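Local coordinates for protein folylpolyglutamate synthase (FolC) (PDB 6K8C) that probably catalyses the ATP-dependent addition of glutamate to dihydropteroate and, successively, to reduced folates, giving dihydrofolate and folylpolyglutamates, at residues I308-N313 with N372-G377; D319-L324 with L354-L359; I331-I336 with E360-E365; L339-V344 with S378-N383. All coordinates share one frame; numbering follows the deposited sequence.

Contact 1: I308-N313 with N372-G377; sequences IILIYN and NYLVYG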
# COMPACT_ATOMS: atom_id res chain seq x y z
N ILE A 308 -8.26 24.81 -7.76
CA ILE A 308 -7.90 24.73 -6.35
C ILE A 308 -6.39 24.85 -6.20
O ILE A 308 -5.66 24.99 -7.18
CB ILE A 308 -8.42 23.44 -5.68
CG1 ILE A 308 -7.64 22.22 -6.16
CG2 ILE A 308 -9.91 23.26 -5.95
CD1 ILE A 308 -8.03 20.94 -5.44
N ILE A 309 -5.93 24.77 -4.96
CA ILE A 309 -4.52 24.87 -4.62
C ILE A 309 -3.97 23.47 -4.41
O ILE A 309 -4.61 22.62 -3.77
CB ILE A 309 -4.32 25.75 -3.37
CG1 ILE A 309 -4.87 27.15 -3.62
CG2 ILE A 309 -2.86 25.79 -2.96
CD1 ILE A 309 -4.71 28.09 -2.43
N LEU A 310 -2.78 23.21 -4.93
CA LEU A 310 -2.10 21.93 -4.75
C LEU A 310 -1.04 22.05 -3.67
O LEU A 310 -0.19 22.94 -3.72
CB LEU A 310 -1.46 21.47 -6.06
CG LEU A 310 -0.78 20.10 -6.02
CD1 LEU A 310 -1.82 18.99 -5.83
CD2 LEU A 310 0.02 19.86 -7.29
N ILE A 311 -1.10 21.16 -2.68
CA ILE A 311 -0.06 21.02 -1.66
C ILE A 311 0.74 19.78 -2.02
O ILE A 311 0.20 18.67 -2.06
CB ILE A 311 -0.67 20.92 -0.25
CG1 ILE A 311 -1.38 22.23 0.11
CG2 ILE A 311 0.41 20.61 0.79
CD1 ILE A 311 -2.37 22.10 1.26
N TYR A 312 2.04 19.96 -2.29
CA TYR A 312 2.74 18.99 -3.11
C TYR A 312 4.22 18.91 -2.77
O TYR A 312 4.87 19.92 -2.50
CB TYR A 312 2.58 19.37 -4.60
CG TYR A 312 3.33 18.48 -5.57
CD1 TYR A 312 2.75 17.31 -6.06
CD2 TYR A 312 4.60 18.82 -6.02
CE1 TYR A 312 3.43 16.50 -6.96
CE2 TYR A 312 5.29 18.01 -6.91
CZ TYR A 312 4.70 16.86 -7.38
OH TYR A 312 5.38 16.05 -8.27
N ASN A 313 4.73 17.68 -2.80
CA ASN A 313 6.15 17.40 -2.97
C ASN A 313 6.25 16.00 -3.56
O ASN A 313 5.26 15.27 -3.63
CB ASN A 313 6.93 17.53 -1.66
CG ASN A 313 8.32 18.10 -1.86
OD1 ASN A 313 8.89 18.01 -2.95
ND2 ASN A 313 8.88 18.68 -0.81
N ASN A 372 -9.74 25.74 -1.31
CA ASN A 372 -9.78 24.29 -1.42
C ASN A 372 -8.41 23.76 -1.83
O ASN A 372 -7.66 24.44 -2.54
CB ASN A 372 -10.84 23.85 -2.43
CG ASN A 372 -12.23 24.34 -2.06
OD1 ASN A 372 -12.66 24.19 -0.91
ND2 ASN A 372 -12.93 24.92 -3.02
N TYR A 373 -8.10 22.55 -1.39
CA TYR A 373 -6.74 22.02 -1.51
C TYR A 373 -6.76 20.55 -1.88
O TYR A 373 -7.62 19.79 -1.42
CB TYR A 373 -5.96 22.18 -0.21
CG TYR A 373 -5.84 23.60 0.28
CD1 TYR A 373 -6.80 24.15 1.12
CD2 TYR A 373 -4.75 24.39 -0.08
CE1 TYR A 373 -6.70 25.45 1.57
CE2 TYR A 373 -4.64 25.70 0.38
CZ TYR A 373 -5.62 26.22 1.21
OH TYR A 373 -5.53 27.52 1.67
N LEU A 374 -5.79 20.15 -2.71
CA LEU A 374 -5.41 18.76 -2.88
C LEU A 374 -4.01 18.58 -2.30
O LEU A 374 -3.08 19.30 -2.67
CB LEU A 374 -5.42 18.33 -4.36
CG LEU A 374 -4.77 16.97 -4.66
CD1 LEU A 374 -5.48 15.84 -3.93
CD2 LEU A 374 -4.74 16.69 -6.17
N VAL A 375 -3.88 17.64 -1.36
CA VAL A 375 -2.60 17.24 -0.80
C VAL A 375 -2.19 15.95 -1.50
O VAL A 375 -2.93 14.96 -1.47
CB VAL A 375 -2.69 17.05 0.72
CG1 VAL A 375 -1.38 16.49 1.28
CG2 VAL A 375 -3.06 18.37 1.40
N TYR A 376 -1.02 15.95 -2.14
CA TYR A 376 -0.69 14.91 -3.10
C TYR A 376 0.81 14.71 -3.19
O TYR A 376 1.58 15.68 -3.15
CB TYR A 376 -1.26 15.27 -4.48
CG TYR A 376 -1.08 14.24 -5.57
CD1 TYR A 376 -1.61 12.96 -5.45
CD2 TYR A 376 -0.43 14.57 -6.75
CE1 TYR A 376 -1.47 12.03 -6.47
CE2 TYR A 376 -0.29 13.65 -7.77
CZ TYR A 376 -0.81 12.38 -7.63
OH TYR A 376 -0.67 11.47 -8.66
N GLY A 377 1.23 13.46 -3.32
CA GLY A 377 2.60 13.21 -3.70
C GLY A 377 3.21 11.91 -3.20
O GLY A 377 4.02 11.29 -3.91

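Contact 2: D319-L324 with L354-L359; sequences DAFLVL and LETLGL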
# COMPACT_ATOMS: atom_id res chain seq x y z
N ASP A 319 8.13 11.23 -12.11
CA ASP A 319 7.94 12.16 -13.22
C ASP A 319 7.07 13.31 -12.74
O ASP A 319 5.88 13.40 -13.04
CB ASP A 319 7.33 11.44 -14.42
CG ASP A 319 7.35 12.29 -15.68
OD1 ASP A 319 7.67 13.50 -15.60
OD2 ASP A 319 7.04 11.74 -16.76
N ALA A 320 7.69 14.21 -11.98
CA ALA A 320 6.96 15.35 -11.42
C ALA A 320 6.38 16.23 -12.52
O ALA A 320 5.25 16.72 -12.40
CB ALA A 320 7.87 16.16 -10.51
N PHE A 321 7.14 16.43 -13.60
CA PHE A 321 6.69 17.31 -14.68
C PHE A 321 5.35 16.86 -15.24
O PHE A 321 4.41 17.65 -15.34
CB PHE A 321 7.76 17.37 -15.78
CG PHE A 321 7.31 18.10 -17.01
CD1 PHE A 321 7.42 19.48 -17.09
CD2 PHE A 321 6.77 17.41 -18.09
CE1 PHE A 321 7.01 20.16 -18.21
CE2 PHE A 321 6.35 18.09 -19.22
CZ PHE A 321 6.47 19.46 -19.28
N LEU A 322 5.25 15.58 -15.62
CA LEU A 322 4.03 15.09 -16.24
C LEU A 322 2.85 15.16 -15.28
O LEU A 322 1.74 15.55 -15.67
CB LEU A 322 4.24 13.66 -16.74
CG LEU A 322 3.06 13.01 -17.47
CD1 LEU A 322 2.53 13.94 -18.54
CD2 LEU A 322 3.48 11.66 -18.05
N VAL A 323 3.07 14.79 -14.02
CA VAL A 323 1.99 14.80 -13.04
C VAL A 323 1.45 16.22 -12.85
O VAL A 323 0.24 16.44 -12.86
CB VAL A 323 2.48 14.19 -11.71
CG1 VAL A 323 1.64 14.68 -10.55
CG2 VAL A 323 2.47 12.67 -11.81
N LEU A 324 2.35 17.19 -12.71
CA LEU A 324 1.92 18.58 -12.55
C LEU A 324 1.28 19.11 -13.83
O LEU A 324 0.36 19.93 -13.77
CB LEU A 324 3.11 19.45 -12.13
CG LEU A 324 3.68 19.09 -10.75
CD1 LEU A 324 5.06 19.69 -10.56
CD2 LEU A 324 2.73 19.56 -9.66
N LEU A 354 7.91 23.90 -12.08
CA LEU A 354 6.72 24.73 -11.94
C LEU A 354 6.81 25.98 -12.80
O LEU A 354 5.81 26.45 -13.35
CB LEU A 354 6.50 25.09 -10.47
CG LEU A 354 6.23 23.86 -9.59
CD1 LEU A 354 6.55 24.14 -8.14
CD2 LEU A 354 4.78 23.41 -9.75
N GLU A 355 8.02 26.53 -12.94
CA GLU A 355 8.19 27.70 -13.80
C GLU A 355 8.04 27.33 -15.27
O GLU A 355 7.40 28.06 -16.04
CB GLU A 355 9.55 28.35 -13.53
CG GLU A 355 9.53 29.30 -12.33
CD GLU A 355 10.90 29.49 -11.69
OE1 GLU A 355 11.91 29.33 -12.40
OE2 GLU A 355 10.95 29.80 -10.48
N THR A 356 8.60 26.19 -15.69
CA THR A 356 8.38 25.71 -17.05
C THR A 356 6.89 25.55 -17.33
O THR A 356 6.42 25.88 -18.43
CB THR A 356 9.10 24.38 -17.27
OG1 THR A 356 10.52 24.57 -17.16
CG2 THR A 356 8.77 23.81 -18.65
N LEU A 357 6.13 25.08 -16.35
CA LEU A 357 4.71 24.82 -16.55
C LEU A 357 3.84 26.07 -16.42
O LEU A 357 2.67 26.03 -16.80
CB LEU A 357 4.25 23.75 -15.56
CG LEU A 357 4.71 22.35 -15.97
CD1 LEU A 357 4.53 21.36 -14.84
CD2 LEU A 357 3.96 21.88 -17.23
N GLY A 358 4.38 27.17 -15.91
CA GLY A 358 3.57 28.35 -15.70
C GLY A 358 2.67 28.29 -14.48
O GLY A 358 1.60 28.92 -14.48
N LEU A 359 3.06 27.56 -13.45
CA LEU A 359 2.27 27.43 -12.23
C LEU A 359 2.85 28.36 -11.16
O LEU A 359 4.03 28.24 -10.82
CB LEU A 359 2.27 25.99 -11.73
CG LEU A 359 1.35 24.98 -12.43
CD1 LEU A 359 1.79 23.55 -12.10
CD2 LEU A 359 -0.10 25.21 -12.03

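Contact 3: I331-I336 with E360-E365; sequences IKKVLI and EYALFE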
# COMPACT_ATOMS: atom_id res chain seq x y z
N ILE A 331 -5.55 23.54 -11.27
CA ILE A 331 -4.71 24.03 -10.18
C ILE A 331 -4.34 25.48 -10.46
O ILE A 331 -3.78 25.78 -11.51
CB ILE A 331 -3.45 23.17 -10.00
CG1 ILE A 331 -3.83 21.75 -9.59
CG2 ILE A 331 -2.53 23.80 -8.95
CD1 ILE A 331 -4.63 21.68 -8.29
N LYS A 332 -4.64 26.36 -9.51
CA LYS A 332 -4.30 27.77 -9.64
C LYS A 332 -3.01 28.14 -8.93
O LYS A 332 -2.42 29.18 -9.25
CB LYS A 332 -5.43 28.65 -9.12
CG LYS A 332 -5.67 28.56 -7.61
CD LYS A 332 -6.92 29.33 -7.22
CE LYS A 332 -7.18 29.26 -5.72
NZ LYS A 332 -8.39 30.06 -5.36
N LYS A 333 -2.55 27.32 -7.99
CA LYS A 333 -1.32 27.61 -7.28
C LYS A 333 -0.82 26.33 -6.64
O LYS A 333 -1.61 25.47 -6.24
CB LYS A 333 -1.53 28.70 -6.21
CG LYS A 333 -0.24 29.26 -5.62
CD LYS A 333 -0.50 30.45 -4.72
CE LYS A 333 0.80 31.06 -4.21
NZ LYS A 333 0.59 31.88 -2.98
N VAL A 334 0.50 26.20 -6.55
CA VAL A 334 1.15 25.07 -5.89
C VAL A 334 1.83 25.57 -4.63
O VAL A 334 2.64 26.51 -4.68
CB VAL A 334 2.17 24.38 -6.81
CG1 VAL A 334 2.82 23.20 -6.09
CG2 VAL A 334 1.50 23.91 -8.11
N LEU A 335 1.51 24.96 -3.50
CA LEU A 335 2.23 25.20 -2.25
C LEU A 335 3.14 24.01 -2.00
O LEU A 335 2.66 22.89 -1.76
CB LEU A 335 1.26 25.42 -1.09
CG LEU A 335 0.33 26.63 -1.23
CD1 LEU A 335 -0.62 26.74 -0.03
CD2 LEU A 335 1.13 27.92 -1.40
N ILE A 336 4.45 24.23 -2.08
CA ILE A 336 5.40 23.15 -1.87
C ILE A 336 5.47 22.81 -0.39
O ILE A 336 5.71 23.69 0.45
CB ILE A 336 6.78 23.53 -2.42
CG1 ILE A 336 6.67 23.95 -3.89
CG2 ILE A 336 7.75 22.37 -2.25
CD1 ILE A 336 7.88 24.70 -4.40
N GLU A 360 2.03 29.27 -10.66
CA GLU A 360 2.42 30.05 -9.49
C GLU A 360 2.69 29.11 -8.32
O GLU A 360 2.04 28.07 -8.17
CB GLU A 360 1.33 31.05 -9.09
CG GLU A 360 0.63 31.72 -10.25
CD GLU A 360 1.44 32.85 -10.85
OE1 GLU A 360 2.43 33.27 -10.21
OE2 GLU A 360 1.09 33.32 -11.95
N TYR A 361 3.66 29.48 -7.49
CA TYR A 361 3.99 28.63 -6.36
C TYR A 361 4.50 29.47 -5.19
O TYR A 361 4.82 30.65 -5.34
CB TYR A 361 5.01 27.55 -6.73
CG TYR A 361 6.36 28.09 -7.14
CD1 TYR A 361 7.33 28.38 -6.18
CD2 TYR A 361 6.66 28.31 -8.47
CE1 TYR A 361 8.56 28.88 -6.55
CE2 TYR A 361 7.89 28.81 -8.85
CZ TYR A 361 8.84 29.09 -7.89
OH TYR A 361 10.07 29.59 -8.26
N ALA A 362 4.57 28.82 -4.04
CA ALA A 362 5.13 29.35 -2.81
C ALA A 362 5.32 28.15 -1.88
O ALA A 362 4.93 27.03 -2.21
CB ALA A 362 4.24 30.42 -2.18
N LEU A 363 5.93 28.39 -0.72
CA LEU A 363 6.04 27.34 0.28
C LEU A 363 4.74 27.21 1.06
O LEU A 363 4.04 28.19 1.31
CB LEU A 363 7.20 27.63 1.24
CG LEU A 363 8.61 27.75 0.68
CD1 LEU A 363 9.64 27.64 1.80
CD2 LEU A 363 8.88 26.72 -0.41
N PHE A 364 4.41 25.98 1.44
CA PHE A 364 3.23 25.76 2.26
C PHE A 364 3.50 26.16 3.70
O PHE A 364 4.52 25.79 4.28
CB PHE A 364 2.79 24.30 2.23
CG PHE A 364 1.67 23.99 3.18
CD1 PHE A 364 0.37 24.36 2.88
CD2 PHE A 364 1.92 23.39 4.40
CE1 PHE A 364 -0.66 24.09 3.77
CE2 PHE A 364 0.90 23.12 5.29
CZ PHE A 364 -0.39 23.47 4.98
N GLU A 365 2.56 26.90 4.29
CA GLU A 365 2.57 27.19 5.73
C GLU A 365 1.24 26.85 6.38
O GLU A 365 1.22 26.06 7.34
CB GLU A 365 2.98 28.65 5.99
CG GLU A 365 2.31 29.71 5.14
CD GLU A 365 3.18 30.95 5.00
OE1 GLU A 365 2.66 32.01 4.57
OE2 GLU A 365 4.39 30.87 5.30
O HOH W 1 -0.66 29.17 -11.61

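Contact 4: L339-V344 with S378-N383; sequences LHEERV and SFLVAN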
# COMPACT_ATOMS: atom_id res chain seq x y z
N LEU A 339 10.08 19.28 2.60
CA LEU A 339 10.50 18.03 3.21
C LEU A 339 12.00 17.89 3.03
O LEU A 339 12.52 18.12 1.93
CB LEU A 339 9.78 16.82 2.60
CG LEU A 339 8.32 16.60 2.99
CD1 LEU A 339 7.64 15.73 1.94
CD2 LEU A 339 8.21 15.97 4.36
N HIS A 340 12.69 17.50 4.09
CA HIS A 340 14.14 17.38 4.08
C HIS A 340 14.61 15.94 4.03
O HIS A 340 15.82 15.69 4.01
CB HIS A 340 14.74 18.10 5.30
CG HIS A 340 14.51 19.58 5.28
ND1 HIS A 340 15.34 20.45 4.60
CD2 HIS A 340 13.54 20.34 5.83
CE1 HIS A 340 14.89 21.68 4.74
NE2 HIS A 340 13.80 21.64 5.49
N GLU A 341 13.69 14.98 4.02
CA GLU A 341 14.04 13.59 3.79
C GLU A 341 14.78 13.47 2.46
O GLU A 341 14.56 14.25 1.53
CB GLU A 341 12.78 12.73 3.82
CG GLU A 341 12.16 12.56 5.21
CD GLU A 341 11.49 13.82 5.77
OE1 GLU A 341 11.78 14.94 5.29
OE2 GLU A 341 10.68 13.69 6.71
N GLU A 342 15.67 12.48 2.38
CA GLU A 342 16.79 12.61 1.45
C GLU A 342 16.41 12.35 0.00
O GLU A 342 16.89 13.06 -0.89
CB GLU A 342 17.93 11.68 1.89
CG GLU A 342 18.92 12.39 2.80
CD GLU A 342 19.87 13.29 2.03
OE1 GLU A 342 20.33 14.30 2.60
OE2 GLU A 342 20.17 12.96 0.86
N ARG A 343 15.57 11.35 -0.28
CA ARG A 343 15.23 11.10 -1.67
C ARG A 343 14.10 11.99 -2.18
O ARG A 343 13.50 11.68 -3.22
CB ARG A 343 14.88 9.62 -1.88
CG ARG A 343 16.10 8.72 -1.88
CD ARG A 343 17.15 9.19 -2.89
NE ARG A 343 16.76 8.97 -4.28
CZ ARG A 343 16.96 9.84 -5.27
NH1 ARG A 343 17.54 11.01 -5.02
NH2 ARG A 343 16.58 9.55 -6.50
N VAL A 344 13.80 13.09 -1.49
CA VAL A 344 12.84 14.06 -1.99
C VAL A 344 13.50 14.90 -3.08
O VAL A 344 14.71 15.16 -3.06
CB VAL A 344 12.32 14.93 -0.83
CG1 VAL A 344 11.53 16.14 -1.34
CG2 VAL A 344 11.46 14.10 0.11
N SER A 378 2.85 11.51 -1.99
CA SER A 378 3.44 10.35 -1.34
C SER A 378 2.71 10.11 -0.03
O SER A 378 1.93 10.95 0.43
CB SER A 378 4.93 10.55 -1.05
OG SER A 378 5.18 11.80 -0.42
N PHE A 379 2.96 8.94 0.56
CA PHE A 379 2.56 8.73 1.95
C PHE A 379 3.21 9.78 2.84
O PHE A 379 2.58 10.30 3.77
CB PHE A 379 2.96 7.32 2.42
CG PHE A 379 1.95 6.25 2.10
CD1 PHE A 379 1.94 5.64 0.86
CD2 PHE A 379 1.03 5.83 3.06
CE1 PHE A 379 1.03 4.65 0.57
CE2 PHE A 379 0.11 4.83 2.77
CZ PHE A 379 0.12 4.24 1.51
N LEU A 380 4.46 10.12 2.55
CA LEU A 380 5.19 11.08 3.37
C LEU A 380 4.55 12.45 3.31
O LEU A 380 4.34 13.10 4.35
CB LEU A 380 6.65 11.15 2.91
CG LEU A 380 7.51 12.31 3.40
CD1 LEU A 380 7.65 12.29 4.92
CD2 LEU A 380 8.88 12.28 2.74
N VAL A 381 4.22 12.92 2.11
CA VAL A 381 3.60 14.24 1.97
C VAL A 381 2.28 14.30 2.72
O VAL A 381 2.00 15.27 3.43
CB VAL A 381 3.42 14.59 0.48
CG1 VAL A 381 2.38 15.69 0.31
CG2 VAL A 381 4.74 15.00 -0.14
N ALA A 382 1.46 13.25 2.60
CA ALA A 382 0.15 13.27 3.24
C ALA A 382 0.28 13.18 4.76
O ALA A 382 -0.42 13.88 5.49
CB ALA A 382 -0.71 12.13 2.71
N ASN A 383 1.18 12.32 5.24
CA ASN A 383 1.32 12.15 6.69
C ASN A 383 1.96 13.38 7.32
O ASN A 383 1.58 13.79 8.43
CB ASN A 383 2.13 10.89 7.00
CG ASN A 383 2.46 10.77 8.47
OD1 ASN A 383 3.55 11.13 8.91
ND2 ASN A 383 1.50 10.26 9.25

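Contact 1: I308-N313 with N372-G377
Four backbone hydrogen bonds join strand 308-312 to strand 373-376, which run the same way with their axes 21° apart. The I309 N-H points almost straight at N372 O (3.0 Å) and meets it in the carbonyl plane, while I309 O receives L374 N nearly along its C=O axis. The donor-acceptor alternation repeats two residues on: I311 N gives the shortest bond, 2.7 Å to L374 O, and I311 O takes Y376 N at 3.0 Å. CA-H...O contacts fill in between, the closest from Y373 CA to I309 O (3.2 Å). This is the parallel centre of the six-stranded mixed sheet in the Mur ligase-type glutamate ligase domain, with helices 290-303 and 320-327 packed on the face of L310, L374 and Y376. On that face L310 and L374 lie side by side, CD1 against CD2 at 3.7 Å, and I308, its CG1 in the crowded position between N and carbonyl carbon (chi1 71°), brings CD1 to L374 CB. On the other face two isoleucines touch the Y373 ring obliquely, at CD2 and CE2: I309 CB lies 3.6 Å from CD2, and I311 CD1 reaches that same CD2 while also touching V375 CG2. The tyrosine hydroxyls bond elsewhere: Y312 OH to H288 NE2, Y373 OH to E368 N, and Y376 OH to S292 OG and N289 N.

Contact 2: D319-L324 with L354-L359
L354, in the last turn of helix 347-357, reaches helix 320-327 with one methyl: its CD2 meets L324 CD1 at 3.8 Å, the two side chains crossing obliquely. The same CD2 also packs on V334, and the side chain touches I336 as well, both in strand 331-336. T356 offers its CG2, which lies anti to the backbone N and approaches F321 CE1 loosely at 4.1 Å; its OG1 bonds back to G352 O in its own helix. L357 lies between F321 and L324. With CG anti to the carbonyl carbon (chi1 -76°) its branches split between two partners: CD1 lies 3.6 Å from L324 CB, and CD2 is equally close to F321 CE1. The phenylalanine side chain extends to it with CG anti to the backbone N (chi1 172°), crossing the leucine obliquely. At G358 the helix ends in a Schellman motif, with positive phi (77°) and bonds from G358 N to E355 O and from L359 N to L354 O. The turn brings L359 back, so that its CD1 comes within 4.3 Å of L324 CB, beside V334. At the start of the other helix, D319 OD1 accepts L322 N at 3.2 Å from above the carboxylate plane, an N-cap. The side chains of the two helices meet through apolar atoms alone, buried around L324, L354, L357 and L359 and more open at F321 and T356, so the contact rests on van der Waals fit and the hydrophobic effect, while polar groups settle the helix ends.

Contact 3: I331-I336 with E360-E365
I336 and Y361 lie side by side on one face of the sheet, isoleucine CD1 4.1 Å from ring atom CD1, and V334 stands beside them, CB to CB with Y361 at 4.3 Å. Y361 holds its ring there with CG in the crowded position between N and carbonyl carbon (chi1 64°), against K351 and L354 of helix 347-357; its OH bonds to E355 OE2. On the opposite face L335 CB packs against F364 CB at 3.8 Å. The two side chains cross at about a right angle, with L335 CD1 at the edge of the F364 ring, and the ring itself leans on I311. Between the two faces run four backbone bonds of parallel strands. V334 N donates to E360 O, V334 O takes A362 N at 3.1 Å, and I336 N meets A362 O in the carbonyl plane. The last, F364 N to I336 O, is short, 2.8 Å, but its donor stands 39° out of the carbonyl plane, where the second strand gives way to loop. The pairing closes the beta-alpha-beta unit of strand 331-336, helix 347-357 and strand 361-363, the last being an outermost strand of the sheet within this chain. Toward solvent, the extended K333 chain lays CE and NZ against A362 CB, each at 4.0 Å. A water donates to K332 O and accepts from E360 N (2.9 Å), while K332 NZ forms a salt bridge with E371. Apolar side chains thus pack on both faces, more openly toward A362 and L363, and backbone bonds, extended by one water, set the parallel register.

Contact 4: L339-V344 with S378-N383
Apolar packing carries this contact, and L380 in the first turn of helix 379-390 is at its centre. L339 and L380 reach toward each other tip to tip: L339 CD1 is 3.7 Å from L380 CG, and L339 CD2 touches both CG and CD1 of the same leucine. L380 extends this way because its CG is anti to the backbone N (chi1 166°). L339 CD1 also meets V381 CG2 at 3.6 Å, crossing it at about a right angle, so this methyl lies against two successive helix residues. V344 CG2 comes to L380 CD2 more loosely, at 4.1 Å. The acidic side chain of E341 takes part by contact alone: bent at chi2 (71°), it folds over the leucine so that OE2 lies 3.8 Å from L380 CD1. Polar bonds shape each partner separately. S378 is the N-cap of the helix, its OG accepting V381 N at 2.9 Å, and E341 to V344 form a type I turn whose V344 N to E341 O bond is weak. The loop 339-344, between strand 331-336 and helix 347-357, is thereby laid against the start of helix 379-390, which follows strand 373-376 after two residues; V344 also touches N313 beyond strand 308-312, and L380 touches Y315.

In the fold
Contacts 1 and 3 belong to one six-stranded sheet and lie 8 Å apart between centres; strands 308-312 and 331-336 are neighbours in it, so the order 373-376, 308-312, 331-336, 361-363 runs through both. Contact 2, about 13 Å from contact 1 and 12 Å from contact 3, pairs helices 320-327 and 347-357, which link successive strands of this sheet and pack on it through L324 and L354. Contact 4 lies at the C-terminal ends of the central strands, 14 Å from contact 1 and about 18 Å from contact 2. Along the chain contacts 2 and 3, which cross each other, nest within contact 1, and contact 4 crosses all three, tying the C-terminal helix into the glutamate ligase domain.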